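Local atomic coordinates of endo-beta-mannanase (Opitutaceae bacterium TAV5, PDB entry 7BOB), a protein that probably releases mannose units from the ends of beta-1,4-linked mannan chains, as an exo-acting mannosidase of glycoside hydrolase family 5. Residues Pro406-Thr409 against Ser410-Ile414; Leu415-His418 against Leu419-Ala423. One frame throughout, in Å; residues are numbered along the deposited sequence.

Interaction 1: Pro406-Thr409 against Ser410-Ile414; sequences PRET and SRRLI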
ATOM      1  N   PRO A 406      -7.044 -10.093  11.590  1.00 47.71           N
ATOM      2  CA  PRO A 406      -6.455 -11.436  11.786  1.00 46.97           C
ATOM      3  C   PRO A 406      -4.939 -11.477  11.775  1.00 43.40           C
ATOM      4  O   PRO A 406      -4.361 -12.150  12.618  1.00 45.57           O
ATOM      5  CB  PRO A 406      -7.050 -12.254  10.619  1.00 43.56           C
ATOM      6  CG  PRO A 406      -8.392 -11.614  10.362  1.00 44.48           C
ATOM      7  CD  PRO A 406      -8.248 -10.119  10.742  1.00 44.45           C
ATOM      8  N   ARG A 407      -4.272 -10.829  10.816  1.00 47.53           N
ATOM      9  CA  ARG A 407      -2.817 -10.927  10.773  1.00 49.27           C
ATOM     10  C   ARG A 407      -2.188 -10.344  12.035  1.00 50.85           C
ATOM     11  O   ARG A 407      -1.222 -10.899  12.578  1.00 48.97           O
ATOM     12  CB  ARG A 407      -2.275 -10.219   9.540  1.00 48.41           C
ATOM     13  CG  ARG A 407      -0.852 -10.606   9.249  1.00 51.11           C
ATOM     14  CD  ARG A 407      -0.329  -9.917   7.988  1.00 50.09           C
ATOM     15  NE  ARG A 407       1.113 -10.105   7.868  1.00 49.69           N
ATOM     16  CZ  ARG A 407       1.705 -11.240   7.498  1.00 62.29           C
ATOM     17  NH1 ARG A 407       0.995 -12.339   7.182  1.00 60.09           N
ATOM     18  NH2 ARG A 407       3.031 -11.284   7.448  1.00 67.17           N
ATOM     19  N   GLU A 408      -2.738  -9.234  12.526  1.00 50.79           N
ATOM     20  CA  GLU A 408      -2.212  -8.599  13.729  1.00 51.68           C
ATOM     21  C   GLU A 408      -2.516  -9.431  14.965  1.00 52.95           C
ATOM     22  O   GLU A 408      -1.640  -9.644  15.818  1.00 45.47           O
ATOM     23  CB  GLU A 408      -2.808  -7.205  13.888  1.00 49.19           C
ATOM     24  CG  GLU A 408      -2.217  -6.167  12.931  1.00 57.80           C
ATOM     25  CD  GLU A 408      -0.714  -5.985  13.121  1.00 64.67           C
ATOM     26  OE1 GLU A 408      -0.187  -6.279  14.232  1.00 65.34           O
ATOM     27  OE2 GLU A 408      -0.057  -5.538  12.157  1.00 71.76           O
ATOM     28  N   THR A 409      -3.771  -9.876  15.101  1.00 49.14           N
ATOM     29  CA  THR A 409      -4.125 -10.667  16.269  1.00 46.69           C
ATOM     30  C   THR A 409      -3.333 -11.959  16.291  1.00 47.91           C
ATOM     31  O   THR A 409      -2.766 -12.337  17.327  1.00 47.13           O
ATOM     32  CB  THR A 409      -5.619 -10.952  16.267  1.00 47.84           C
ATOM     33  OG1 THR A 409      -6.330  -9.710  16.251  1.00 47.42           O
ATOM     34  CG2 THR A 409      -6.043 -11.810  17.494  1.00 46.50           C
ATOM     35  N   SER A 410      -3.239 -12.624  15.138  1.00 44.86           N
ATOM     36  CA  SER A 410      -2.645 -13.954  15.112  1.00 46.94           C
ATOM     37  C   SER A 410      -1.141 -13.907  15.339  1.00 46.47           C
ATOM     38  O   SER A 410      -0.581 -14.857  15.890  1.00 47.76           O
ATOM     39  CB  SER A 410      -2.966 -14.654  13.793  1.00 44.88           C
ATOM     40  OG  SER A 410      -2.236 -14.096  12.719  1.00 44.79           O
ATOM     41  N   ARG A 411      -0.468 -12.832  14.919  1.00 45.21           N
ATOM     42  CA  ARG A 411       0.947 -12.679  15.259  1.00 46.07           C
ATOM     43  C   ARG A 411       1.145 -12.683  16.767  1.00 46.66           C
ATOM     44  O   ARG A 411       2.090 -13.299  17.276  1.00 43.95           O
ATOM     45  CB  ARG A 411       1.507 -11.372  14.688  1.00 51.08           C
ATOM     46  CG  ARG A 411       2.468 -11.539  13.527  1.00 56.72           C
ATOM     47  CD  ARG A 411       2.521 -10.250  12.646  1.00 52.99           C
ATOM     48  NE  ARG A 411       2.709  -9.039  13.440  1.00 55.12           N
ATOM     49  CZ  ARG A 411       3.900  -8.614  13.861  1.00 62.68           C
ATOM     50  NH1 ARG A 411       4.987  -9.333  13.542  1.00 59.38           N
ATOM     51  NH2 ARG A 411       4.007  -7.491  14.596  1.00 50.97           N
ATOM     52  N   ARG A 412       0.268 -11.986  17.494  1.00 46.55           N
ATOM     53  CA  ARG A 412       0.405 -11.898  18.948  1.00 46.67           C
ATOM     54  C   ARG A 412       0.032 -13.212  19.609  1.00 48.50           C
ATOM     55  O   ARG A 412       0.641 -13.607  20.616  1.00 45.54           O
ATOM     56  CB  ARG A 412      -0.472 -10.780  19.497  1.00 48.36           C
ATOM     57  CG  ARG A 412      -0.117  -9.385  18.999  1.00 46.89           C
ATOM     58  CD  ARG A 412      -1.277  -8.413  19.245  1.00 51.78           C
ATOM     59  NE  ARG A 412      -0.827  -7.023  19.316  1.00 53.46           N
ATOM     60  CZ  ARG A 412      -0.713  -6.240  18.245  1.00 60.62           C
ATOM     61  NH1 ARG A 412      -1.025  -6.728  17.034  1.00 56.14           N
ATOM     62  NH2 ARG A 412      -0.292  -4.975  18.375  1.00 51.37           N
ATOM     63  N   LEU A 413      -0.973 -13.897  19.059  1.00 43.59           N
ATOM     64  CA  LEU A 413      -1.392 -15.151  19.646  1.00 44.57           C
ATOM     65  C   LEU A 413      -0.330 -16.218  19.420  1.00 46.45           C
ATOM     66  O   LEU A 413      -0.025 -16.998  20.331  1.00 48.65           O
ATOM     67  CB  LEU A 413      -2.743 -15.565  19.062  1.00 48.57           C
ATOM     68  CG  LEU A 413      -3.970 -14.749  19.487  1.00 45.74           C
ATOM     69  CD1 LEU A 413      -5.209 -15.243  18.759  1.00 43.51           C
ATOM     70  CD2 LEU A 413      -4.181 -14.826  20.979  1.00 48.97           C
ATOM     71  N   ILE A 414       0.285 -16.229  18.231  1.00 44.55           N
ATOM     72  CA  ILE A 414       1.274 -17.256  17.909  1.00 41.75           C
ATOM     73  C   ILE A 414       2.448 -17.181  18.878  1.00 45.39           C
ATOM     74  O   ILE A 414       2.894 -18.197  19.430  1.00 46.43           O
ATOM     75  CB  ILE A 414       1.735 -17.115  16.451  1.00 42.71           C
ATOM     76  CG1 ILE A 414       0.670 -17.690  15.509  1.00 44.94           C
ATOM     77  CG2 ILE A 414       3.094 -17.783  16.252  1.00 40.83           C
ATOM     78  CD1 ILE A 414       0.887 -17.352  14.033  1.00 39.57           C
TER
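E408 and R412, one helical turn apart, meet through a salt bridge in which E408 OE1 lies 3.0 Å from R412 NH1. The carboxylate offers the anti lone pair of OE1, directed away from OE2, and its plane stands 62° from that of the guanidinium; OE1 and NH1 alone make the bridge. A bend at chi2 (-60°) turns the E408 carboxylate toward R412. R412 by contrast runs extended from CG to NE, and its NH1 also makes a weak bond of 3.2 Å to E408 O. NH2 of the same guanidinium is engaged by D557 in a second salt bridge, so the arginine is held between two acids and its rotation is probably restricted. R411 bends at chi3 and brings NE to 4.1 Å from E408 OE1, beyond a salt bridge, though the opposite charges probably attract.

A buried polar group occupies another side of the helix. OG of S410, placed between its backbone N and carbonyl carbon (chi1 72°), turns back to donate to P406 O at 2.9 Å. S410 N donates to the same oxygen at 2.8 Å, and the two donors arrive from opposite faces of the carbonyl plane. T409 and L413 point the same way, side by side, with T409 CG2 3.8 Å from L413 CD1; F266 and T448 also touch L413. Proline in the first turn, a serine hydroxyl returned to the carbonyl four residues back and an i to i+4 Glu-Arg pair are characteristic of an alpha helix, here the opening turns of helix 406-422, the crossover of a beta-alpha-beta unit.

Interaction 2: Leu415-His418 against Leu419-Ala423; sequences LAHH and LLQSA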
ATOM      1  N   LEU A 415       2.941 -15.967  19.120  1.00 41.08           N
ATOM      2  CA  LEU A 415       4.126 -15.775  19.946  1.00 43.57           C
ATOM      3  C   LEU A 415       3.817 -16.030  21.409  1.00 44.65           C
ATOM      4  O   LEU A 415       4.597 -16.685  22.111  1.00 49.91           O
ATOM      5  CB  LEU A 415       4.673 -14.353  19.767  1.00 43.94           C
ATOM      6  CG  LEU A 415       5.935 -14.106  20.586  1.00 42.33           C
ATOM      7  CD1 LEU A 415       7.105 -14.881  20.007  1.00 42.81           C
ATOM      8  CD2 LEU A 415       6.250 -12.630  20.646  1.00 44.50           C
ATOM      9  N   ALA A 416       2.700 -15.489  21.902  1.00 45.14           N
ATOM     10  CA  ALA A 416       2.317 -15.770  23.279  1.00 44.05           C
ATOM     11  C   ALA A 416       2.146 -17.269  23.489  1.00 47.95           C
ATOM     12  O   ALA A 416       2.617 -17.818  24.490  1.00 48.45           O
ATOM     13  CB  ALA A 416       1.036 -15.023  23.637  1.00 44.71           C
ATOM     14  N   HIS A 417       1.505 -17.950  22.528  1.00 45.70           N
ATOM     15  CA  HIS A 417       1.296 -19.392  22.617  1.00 46.71           C
ATOM     16  C   HIS A 417       2.621 -20.131  22.716  1.00 48.39           C
ATOM     17  O   HIS A 417       2.776 -21.038  23.541  1.00 51.09           O
ATOM     18  CB  HIS A 417       0.507 -19.872  21.399  1.00 45.42           C
ATOM     19  CG  HIS A 417       0.316 -21.354  21.342  1.00 48.00           C
ATOM     20  ND1 HIS A 417       1.066 -22.170  20.520  1.00 47.92           N
ATOM     21  CD2 HIS A 417      -0.557 -22.167  21.984  1.00 46.53           C
ATOM     22  CE1 HIS A 417       0.663 -23.420  20.656  1.00 51.65           C
ATOM     23  NE2 HIS A 417      -0.315 -23.446  21.545  1.00 53.90           N
ATOM     24  N   HIS A 418       3.600 -19.742  21.894  1.00 48.21           N
ATOM     25  CA  HIS A 418       4.895 -20.416  21.920  1.00 49.31           C
ATOM     26  C   HIS A 418       5.662 -20.106  23.206  1.00 53.21           C
ATOM     27  O   HIS A 418       6.277 -21.002  23.805  1.00 50.47           O
ATOM     28  CB  HIS A 418       5.718 -20.016  20.699  1.00 47.26           C
ATOM     29  CG  HIS A 418       7.194 -20.193  20.880  1.00 50.91           C
ATOM     30  ND1 HIS A 418       7.790 -21.435  20.994  1.00 51.39           N
ATOM     31  CD2 HIS A 418       8.194 -19.284  20.978  1.00 47.00           C
ATOM     32  CE1 HIS A 418       9.094 -21.283  21.146  1.00 48.54           C
ATOM     33  NE2 HIS A 418       9.365 -19.986  21.129  1.00 51.32           N
ATOM     34  N   LEU A 419       5.632 -18.845  23.649  1.00 48.16           N
ATOM     35  CA  LEU A 419       6.412 -18.463  24.819  1.00 47.49           C
ATOM     36  C   LEU A 419       5.808 -19.044  26.089  1.00 52.79           C
ATOM     37  O   LEU A 419       6.546 -19.397  27.013  1.00 51.70           O
ATOM     38  CB  LEU A 419       6.519 -16.936  24.922  1.00 44.59           C
ATOM     39  CG  LEU A 419       7.255 -16.188  23.796  1.00 48.87           C
ATOM     40  CD1 LEU A 419       7.134 -14.657  23.961  1.00 45.02           C
ATOM     41  CD2 LEU A 419       8.726 -16.601  23.681  1.00 48.30           C
ATOM     42  N   LEU A 420       4.479 -19.153  26.157  1.00 50.69           N
ATOM     43  CA  LEU A 420       3.857 -19.793  27.309  1.00 50.81           C
ATOM     44  C   LEU A 420       4.196 -21.283  27.370  1.00 56.36           C
ATOM     45  O   LEU A 420       4.434 -21.823  28.459  1.00 53.45           O
ATOM     46  CB  LEU A 420       2.349 -19.576  27.268  1.00 47.73           C
ATOM     47  CG  LEU A 420       1.910 -18.163  27.610  1.00 49.69           C
ATOM     48  CD1 LEU A 420       0.549 -17.839  26.999  1.00 41.37           C
ATOM     49  CD2 LEU A 420       1.904 -17.987  29.138  1.00 52.33           C
ATOM     50  N   GLN A 421       4.240 -21.961  26.210  1.00 52.38           N
ATOM     51  CA  GLN A 421       4.662 -23.359  26.202  1.00 55.67           C
ATOM     52  C   GLN A 421       6.129 -23.498  26.569  1.00 56.36           C
ATOM     53  O   GLN A 421       6.537 -24.550  27.059  1.00 58.41           O
ATOM     54  CB  GLN A 421       4.425 -24.011  24.830  1.00 51.28           C
ATOM     55  CG  GLN A 421       2.985 -24.050  24.395  1.00 50.45           C
ATOM     56  CD  GLN A 421       2.740 -24.976  23.182  1.00 53.44           C
ATOM     57  OE1 GLN A 421       3.567 -25.096  22.270  1.00 45.16           O
ATOM     58  NE2 GLN A 421       1.599 -25.631  23.195  1.00 45.76           N
ATOM     59  N   SER A 422       6.947 -22.470  26.315  1.00 57.10           N
ATOM     60  CA  SER A 422       8.328 -22.526  26.787  1.00 57.84           C
ATOM     61  C   SER A 422       8.408 -22.335  28.302  1.00 61.64           C
ATOM     62  O   SER A 422       9.317 -22.874  28.955  1.00 59.81           O
ATOM     63  CB  SER A 422       9.174 -21.488  26.059  1.00 57.01           C
ATOM     64  OG  SER A 422       9.639 -22.006  24.831  1.00 57.24           O
ATOM     65  N   ALA A 423       7.468 -21.586  28.881  1.00 58.37           N
ATOM     66  CA  ALA A 423       7.300 -21.574  30.332  1.00 58.52           C
ATOM     67  C   ALA A 423       6.614 -22.826  30.833  1.00 62.79           C
ATOM     68  O   ALA A 423       6.225 -22.874  32.003  1.00 63.90           O
ATOM     69  CB  ALA A 423       6.494 -20.355  30.775  1.00 53.49           C
TER
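The imidazole of H417 has CG of Q421 over one face, and the Q421 amide follows obliquely, its plane turned 41° from the ring. CD of Q421 comes 3.6 Å from H417 CE1. Having CG anti to the backbone N (chi1 176°) swings the H417 ring out to meet helix 258-272, where NE2 is hydrogen-bonded to K269 and F266 meets the ring at a steep inclination. The second imidazole, H418, lies obliquely to its neighbours: CD2 is 3.8 Å from L419 CD2, and CE1 is equally far from S422 OG. E573 takes the NE2 end of this ring in a hydrogen bond, which probably limits rotation of the ring.

Both histidines belong to the C-terminal half of helix 406-422, which in the beta-alpha-beta crossover leads from strand 385-389 to the parallel strand 427-431. On another side of the helix the contacts are apolar. L415 and L419 pack at an angle, CG of L415 touching L419 CD1 at 3.6 Å, with F562 contacting both. L420 leans back toward A416, its CD1 4.4 Å from A416 CB, and Y580 lies against the two of them. Underneath run successive i to i+4 backbone bonds; that from L419 N to L415 O measures 2.8 Å, and that from S422 N to H418 O 3.0 Å, just before A423 leaves helical geometry.

Overall arrangement
Coming from strand 385-389, the chain enters helix 406-422 and passes through interaction 1 and then interaction 2, before continuing into strand 427-431. The two lie in series, with centres about 14 Å apart; neither nests in nor crosses the other, and each closes nothing longer than helical turns. Helix 258-272, from the (beta/alpha)8 barrel, meets both 410-414 and 415-423, while helix 558-564 touches residues of both contacts. Strand 444-448 borders 410-414, whereas helix 569-583 and strand 427-431 border the later turns. Strands 385-389, 427-431 and 444-448 belong to the separate mixed sheet, so the helix lies between the barrel and the second domain.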